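Long-range contacts in arginine kinase (PDB 6VVG), which binds AMP in its nucleotide pocket and probably acts as an ATP-dependent serine/threonine protein kinase: residues A[142-147]-A[200-205]; A[239-244]-A[252-257]. One frame throughout, in Å; residues are numbered along the deposited sequence.

Interaction 1 of 2, residues A[142-147]-A[200-205]; sequences VKLENL and GVVAYE
Lys143 and Val202 bring the two backbones together, their CA atoms 6.2 Å apart, where an irregular loop meets the buried residues 200-205 of helix 192-208. The loop curls through a short 3-10 turn at residues 144-145, fixed by backbone bonds from Asn146 N to Lys143 O (2.9 Å) and from Leu147 N to Leu144 O, and this curl sets Leu144 and Leu147 against the helix. Val202 is the hub. Val202 CG1, anti to the backbone N (chi1 173°), meets Leu147 CD1 tip to tip at 3.7 Å and also takes Leu144 CD2 at 3.9 Å, the Leu144 and Val202 side chains sliding past each other in opposite directions. Val202 CG2 instead rests on Lys143 CA at 3.9 Å, with Val142 CG1 a little farther off. One turn along, the extended Glu205 crosses Leu144 obliquely and lays its carboxylate against the isobutyl group, Glu205 OE1 3.2 Å from Leu144 CD1. In this buried carboxylate, OE1 and Tyr179 OH share a weak hydrogen bond, and Tyr179 OH is also weakly bonded to Leu144 N. The sequence and position of 142-147 are those of the catalytic loop of protein kinases, and Lys143 turns its NZ away to Thr176. Helix 115-133 flanks the contact through Leu129 on Val142 and Leu125 on Leu147, while Leu147 opens the short strand 147-148, paired with strand 157-158.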
loop_
_atom_site.group_PDB
_atom_site.type_symbol
_atom_site.label_atom_id
_atom_site.label_comp_id
_atom_site.label_asym_id
_atom_site.label_seq_id
_atom_site.Cartn_x
_atom_site.Cartn_y
_atom_site.Cartn_z
ATOM N N VAL A 142 6.716 15.304 2.176
ATOM C CA VAL A 142 7.979 15.718 2.783
ATOM C C VAL A 142 7.982 17.231 2.965
ATOM O O VAL A 142 7.786 17.983 2.003
ATOM C CB VAL A 142 9.157 15.276 1.907
ATOM C CG1 VAL A 142 10.470 15.756 2.484
ATOM C CG2 VAL A 142 9.135 13.764 1.717
ATOM N N LYS A 143 8.209 17.681 4.195
ATOM C CA LYS A 143 8.334 19.098 4.503
ATOM C C LYS A 143 8.943 19.227 5.891
ATOM O O LYS A 143 9.048 18.250 6.638
ATOM C CB LYS A 143 6.984 19.814 4.426
ATOM C CG LYS A 143 5.856 19.132 5.186
ATOM C CD LYS A 143 4.594 19.994 5.164
ATOM C CE LYS A 143 3.370 19.204 5.603
ATOM N NZ LYS A 143 2.225 20.095 5.949
ATOM N N LEU A 144 9.329 20.457 6.232
ATOM C CA LEU A 144 10.010 20.707 7.497
ATOM C C LEU A 144 9.239 20.122 8.675
ATOM O O LEU A 144 9.818 19.490 9.562
ATOM C CB LEU A 144 10.204 22.210 7.690
ATOM C CG LEU A 144 10.928 22.971 6.580
ATOM C CD1 LEU A 144 10.816 24.472 6.765
ATOM C CD2 LEU A 144 12.384 22.535 6.561
ATOM N N GLU A 145 7.923 20.331 8.697
ATOM C CA GLU A 145 7.117 19.926 9.839
ATOM C C GLU A 145 7.020 18.411 9.987
ATOM O O GLU A 145 6.641 17.930 11.061
ATOM C CB GLU A 145 5.721 20.536 9.710
ATOM C CG GLU A 145 5.700 22.066 9.692
ATOM C CD GLU A 145 5.997 22.658 8.320
ATOM O OE1 GLU A 145 6.388 21.900 7.409
ATOM O OE2 GLU A 145 5.848 23.887 8.154
ATOM N N ASN A 146 7.359 17.650 8.948
ATOM C CA ASN A 146 7.316 16.195 9.005
ATOM C C ASN A 146 8.705 15.574 9.122
ATOM O O ASN A 146 8.862 14.371 8.889
ATOM C CB ASN A 146 6.591 15.640 7.779
ATOM C CG ASN A 146 5.101 15.890 7.825
ATOM O OD1 ASN A 146 4.534 16.110 8.894
ATOM N ND2 ASN A 146 4.455 15.859 6.664
ATOM N N LEU A 147 9.713 16.367 9.475
ATOM C CA LEU A 147 11.085 15.898 9.652
ATOM C C LEU A 147 11.484 16.264 11.080
ATOM O O LEU A 147 11.949 17.375 11.347
ATOM C CB LEU A 147 12.014 16.512 8.611
ATOM C CG LEU A 147 11.557 16.224 7.178
ATOM C CD1 LEU A 147 12.404 16.955 6.152
ATOM C CD2 LEU A 147 11.568 14.716 6.899
ATOM N N GLY A 200 14.447 19.016 -2.091
ATOM C CA GLY A 200 15.130 20.221 -2.527
ATOM C C GLY A 200 14.648 21.460 -1.801
ATOM O O GLY A 200 15.447 22.308 -1.400
ATOM N N VAL A 201 13.332 21.587 -1.621
ATOM C CA VAL A 201 12.809 22.736 -0.889
ATOM C C VAL A 201 13.289 22.704 0.556
ATOM O O VAL A 201 13.714 23.726 1.110
ATOM C CB VAL A 201 11.273 22.778 -0.973
ATOM C CG1 VAL A 201 10.732 23.944 -0.147
ATOM C CG2 VAL A 201 10.816 22.882 -2.421
ATOM N N VAL A 202 13.226 21.532 1.190
ATOM C CA VAL A 202 13.712 21.403 2.561
ATOM C C VAL A 202 15.181 21.792 2.643
ATOM O O VAL A 202 15.597 22.503 3.565
ATOM C CB VAL A 202 13.479 19.970 3.076
ATOM C CG1 VAL A 202 14.138 19.775 4.432
ATOM C CG2 VAL A 202 11.993 19.664 3.143
ATOM N N ALA A 203 15.991 21.330 1.686
ATOM C CA ALA A 203 17.418 21.635 1.711
ATOM C C ALA A 203 17.651 23.134 1.589
ATOM O O ALA A 203 18.463 23.714 2.320
ATOM C CB ALA A 203 18.132 20.876 0.590
ATOM N N TYR A 204 16.940 23.784 0.667
ATOM C CA TYR A 204 17.063 25.231 0.546
ATOM C C TYR A 204 16.669 25.923 1.844
ATOM O O TYR A 204 17.305 26.898 2.259
ATOM C CB TYR A 204 16.206 25.746 -0.608
ATOM C CG TYR A 204 16.550 27.164 -1.007
ATOM C CD1 TYR A 204 16.118 28.250 -0.248
ATOM C CD2 TYR A 204 17.327 27.419 -2.126
ATOM C CE1 TYR A 204 16.449 29.547 -0.604
ATOM C CE2 TYR A 204 17.653 28.710 -2.492
ATOM C CZ TYR A 204 17.213 29.768 -1.729
ATOM O OH TYR A 204 17.541 31.053 -2.095
ATOM N N GLU A 205 15.625 25.422 2.505
ATOM C CA GLU A 205 15.105 26.095 3.689
ATOM C C GLU A 205 16.066 25.969 4.864
ATOM O O GLU A 205 16.338 26.955 5.557
ATOM C CB GLU A 205 13.730 25.531 4.042
ATOM C CG GLU A 205 12.647 25.974 3.070
ATOM C CD GLU A 205 11.285 25.401 3.390
ATOM O OE1 GLU A 205 11.185 24.168 3.559
ATOM O OE2 GLU A 205 10.316 26.186 3.468
#

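Interaction 2 of 2, residues A[239-244]-A[252-257]; sequences LPTIEH and FVRRML
Leu239 points its side chain into the last turn of helix 247-256, and its two methyls divide the work. CG lies anti to the backbone N (chi1 -165°), and from there Leu239 CD2 settles on the helix backbone, 3.6 Å from Val253 O and 3.7 Å from Arg254 CA, while also touching Val253 CG2. Leu239 CD1 reaches Leu257 CD1 at 4.1 Å, the two leucines crossing at about a right angle just where the chain leaves the helix. Val253 CG2 sits between the backbone N and the carbonyl carbon, and there it is met by a second methyl, Ile242 CD1, at 4.1 Å. Together these residues pack the loop after helix 228-235 back onto the helix that follows it, in the helical lobe of the protein kinase fold; Tyr204 of helix 192-208 touches Leu239, Ile242 and Val253 alike, and Asn250 OD1 accepts a hydrogen bond from Ile242 N. On the more exposed side Arg254 bends at chi2 (-67°), bringing Arg254 CD to 3.7 Å from Leu239 CD2, and its guanidinium lies beside Leu239 O and Thr241. One face of that flat group is turned to the loop backbone, with Leu239 O and Thr241 N both over it. Leu239 O lies 2.6 Å from Arg254 NH2, but above the plane of the group and at a poor angle for a hydrogen bond. Thr241 OG1 lies 2.9 Å from Arg254 NH1.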
loop_
_atom_site.group_PDB
_atom_site.type_symbol
_atom_site.label_atom_id
_atom_site.label_comp_id
_atom_site.label_asym_id
_atom_site.label_seq_id
_atom_site.Cartn_x
_atom_site.Cartn_y
_atom_site.Cartn_z
ATOM N N LEU A 239 16.511 31.160 -8.921
ATOM C CA LEU A 239 16.664 30.731 -7.535
ATOM C C LEU A 239 17.694 31.609 -6.845
ATOM O O LEU A 239 18.842 31.682 -7.301
ATOM C CB LEU A 239 17.097 29.273 -7.473
ATOM C CG LEU A 239 16.949 28.592 -6.112
ATOM C CD1 LEU A 239 15.460 28.425 -5.775
ATOM C CD2 LEU A 239 17.666 27.251 -6.063
ATOM N N PRO A 240 17.339 32.303 -5.759
ATOM C CA PRO A 240 18.321 33.172 -5.098
ATOM C C PRO A 240 19.529 32.394 -4.595
ATOM O O PRO A 240 19.407 31.292 -4.056
ATOM C CB PRO A 240 17.533 33.790 -3.937
ATOM C CG PRO A 240 16.088 33.706 -4.354
ATOM C CD PRO A 240 15.983 32.448 -5.190
ATOM N N THR A 241 20.705 32.992 -4.768
ATOM C CA THR A 241 21.912 32.454 -4.157
ATOM C C THR A 241 21.797 32.513 -2.639
ATOM O O THR A 241 21.297 33.491 -2.076
ATOM C CB THR A 241 23.140 33.243 -4.619
ATOM O OG1 THR A 241 23.256 33.165 -6.045
ATOM C CG2 THR A 241 24.404 32.693 -3.974
ATOM N N ILE A 242 22.261 31.459 -1.973
ATOM C CA ILE A 242 22.345 31.433 -0.516
ATOM C C ILE A 242 23.715 31.990 -0.147
ATOM O O ILE A 242 24.736 31.328 -0.344
ATOM C CB ILE A 242 22.138 30.023 0.045
ATOM C CG1 ILE A 242 20.866 29.413 -0.541
ATOM C CG2 ILE A 242 22.053 30.072 1.563
ATOM C CD1 ILE A 242 20.669 27.950 -0.197
ATOM N N GLU A 243 23.734 33.211 0.389
ATOM C CA GLU A 243 24.970 33.990 0.418
ATOM C C GLU A 243 26.045 33.315 1.261
ATOM O O GLU A 243 27.205 33.222 0.843
ATOM C CB GLU A 243 24.680 35.399 0.940
ATOM C CG GLU A 243 25.802 36.405 0.716
ATOM C CD GLU A 243 26.193 36.551 -0.747
ATOM O OE1 GLU A 243 25.443 36.077 -1.626
ATOM O OE2 GLU A 243 27.256 37.149 -1.017
ATOM N N HIS A 244 25.690 32.841 2.451
ATOM C CA HIS A 244 26.682 32.405 3.431
ATOM C C HIS A 244 26.751 30.883 3.564
ATOM O O HIS A 244 26.989 30.339 4.648
ATOM C CB HIS A 244 26.415 33.046 4.794
ATOM C CG HIS A 244 26.406 34.545 4.763
ATOM N ND1 HIS A 244 27.341 35.273 4.062
ATOM C CD2 HIS A 244 25.571 35.449 5.330
ATOM C CE1 HIS A 244 27.086 36.562 4.201
ATOM N NE2 HIS A 244 26.020 36.696 4.967
ATOM N N PHE A 252 23.981 22.602 -5.321
ATOM C CA PHE A 252 23.063 21.518 -4.983
ATOM C C PHE A 252 21.613 21.971 -5.105
ATOM O O PHE A 252 20.807 21.327 -5.786
ATOM C CB PHE A 252 23.359 21.012 -3.569
ATOM C CG PHE A 252 22.514 19.842 -3.149
ATOM C CD1 PHE A 252 22.706 18.590 -3.714
ATOM C CD2 PHE A 252 21.529 19.993 -2.186
ATOM C CE1 PHE A 252 21.927 17.512 -3.328
ATOM C CE2 PHE A 252 20.746 18.918 -1.798
ATOM C CZ PHE A 252 20.948 17.678 -2.367
ATOM N N VAL A 253 21.259 23.088 -4.463
ATOM C CA VAL A 253 19.852 23.475 -4.427
ATOM C C VAL A 253 19.394 23.951 -5.799
ATOM O O VAL A 253 18.247 23.714 -6.200
ATOM C CB VAL A 253 19.597 24.532 -3.334
ATOM C CG1 VAL A 253 20.003 23.981 -1.967
ATOM C CG2 VAL A 253 20.327 25.826 -3.641
ATOM N N ARG A 254 20.276 24.618 -6.549
ATOM C CA ARG A 254 19.915 24.990 -7.914
ATOM C C ARG A 254 19.484 23.758 -8.702
ATOM O O ARG A 254 18.415 23.737 -9.325
ATOM C CB ARG A 254 21.085 25.666 -8.638
ATOM C CG ARG A 254 21.812 26.768 -7.898
ATOM C CD ARG A 254 20.948 28.016 -7.679
ATOM N NE ARG A 254 21.774 29.221 -7.593
ATOM C CZ ARG A 254 21.510 30.357 -8.228
ATOM N NH1 ARG A 254 22.324 31.397 -8.098
ATOM N NH2 ARG A 254 20.423 30.463 -8.980
ATOM N N ARG A 255 20.330 22.722 -8.703
ATOM C CA ARG A 255 20.063 21.522 -9.488
ATOM C C ARG A 255 18.958 20.676 -8.874
ATOM O O ARG A 255 18.288 19.937 -9.600
ATOM C CB ARG A 255 21.352 20.707 -9.644
ATOM C CG ARG A 255 22.451 21.485 -10.376
ATOM C CD ARG A 255 23.705 20.663 -10.672
ATOM N NE ARG A 255 24.701 21.470 -11.380
ATOM C CZ ARG A 255 24.933 21.398 -12.687
ATOM N NH1 ARG A 255 24.255 20.541 -13.438
ATOM N NH2 ARG A 255 25.851 22.177 -13.243
ATOM N N MET A 256 18.734 20.784 -7.563
ATOM C CA MET A 256 17.598 20.088 -6.967
ATOM C C MET A 256 16.276 20.688 -7.434
ATOM O O MET A 256 15.272 19.972 -7.527
ATOM C CB MET A 256 17.677 20.145 -5.441
ATOM C CG MET A 256 18.723 19.245 -4.815
ATOM S SD MET A 256 18.410 17.485 -5.033
ATOM C CE MET A 256 16.856 17.285 -4.157
ATOM N N LEU A 257 16.254 21.991 -7.731
ATOM C CA LEU A 257 15.014 22.708 -8.003
ATOM C C LEU A 257 14.943 23.226 -9.436
ATOM O O LEU A 257 14.144 24.122 -9.730
ATOM C CB LEU A 257 14.845 23.860 -7.010
ATOM C CG LEU A 257 14.761 23.384 -5.557
ATOM C CD1 LEU A 257 14.804 24.516 -4.554
ATOM C CD2 LEU A 257 13.484 22.546 -5.369
#

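How the interactions relate
Helix 192-208 joins the two contacts, whose centres are about 14 Å apart. Val202 and Glu205 serve interaction 1, whereas Tyr204 leads to interaction 2: its CE2 and CD2 pack on Leu239 CG and Val253 CG2, each pair 3.7 Å apart, and its OH makes a probable hydrogen bond of 2.7 Å with Pro240 O. Met256 CE adds packing 3.6 Å from Gly200 N. Interaction 1 belongs to the active-site region, since Glu145 and Asn146 touch the bound AMP and the Lys143 side chain lies about 7 Å from it. Interaction 2 lies farther out in the same lobe, away from the nucleotide pocket.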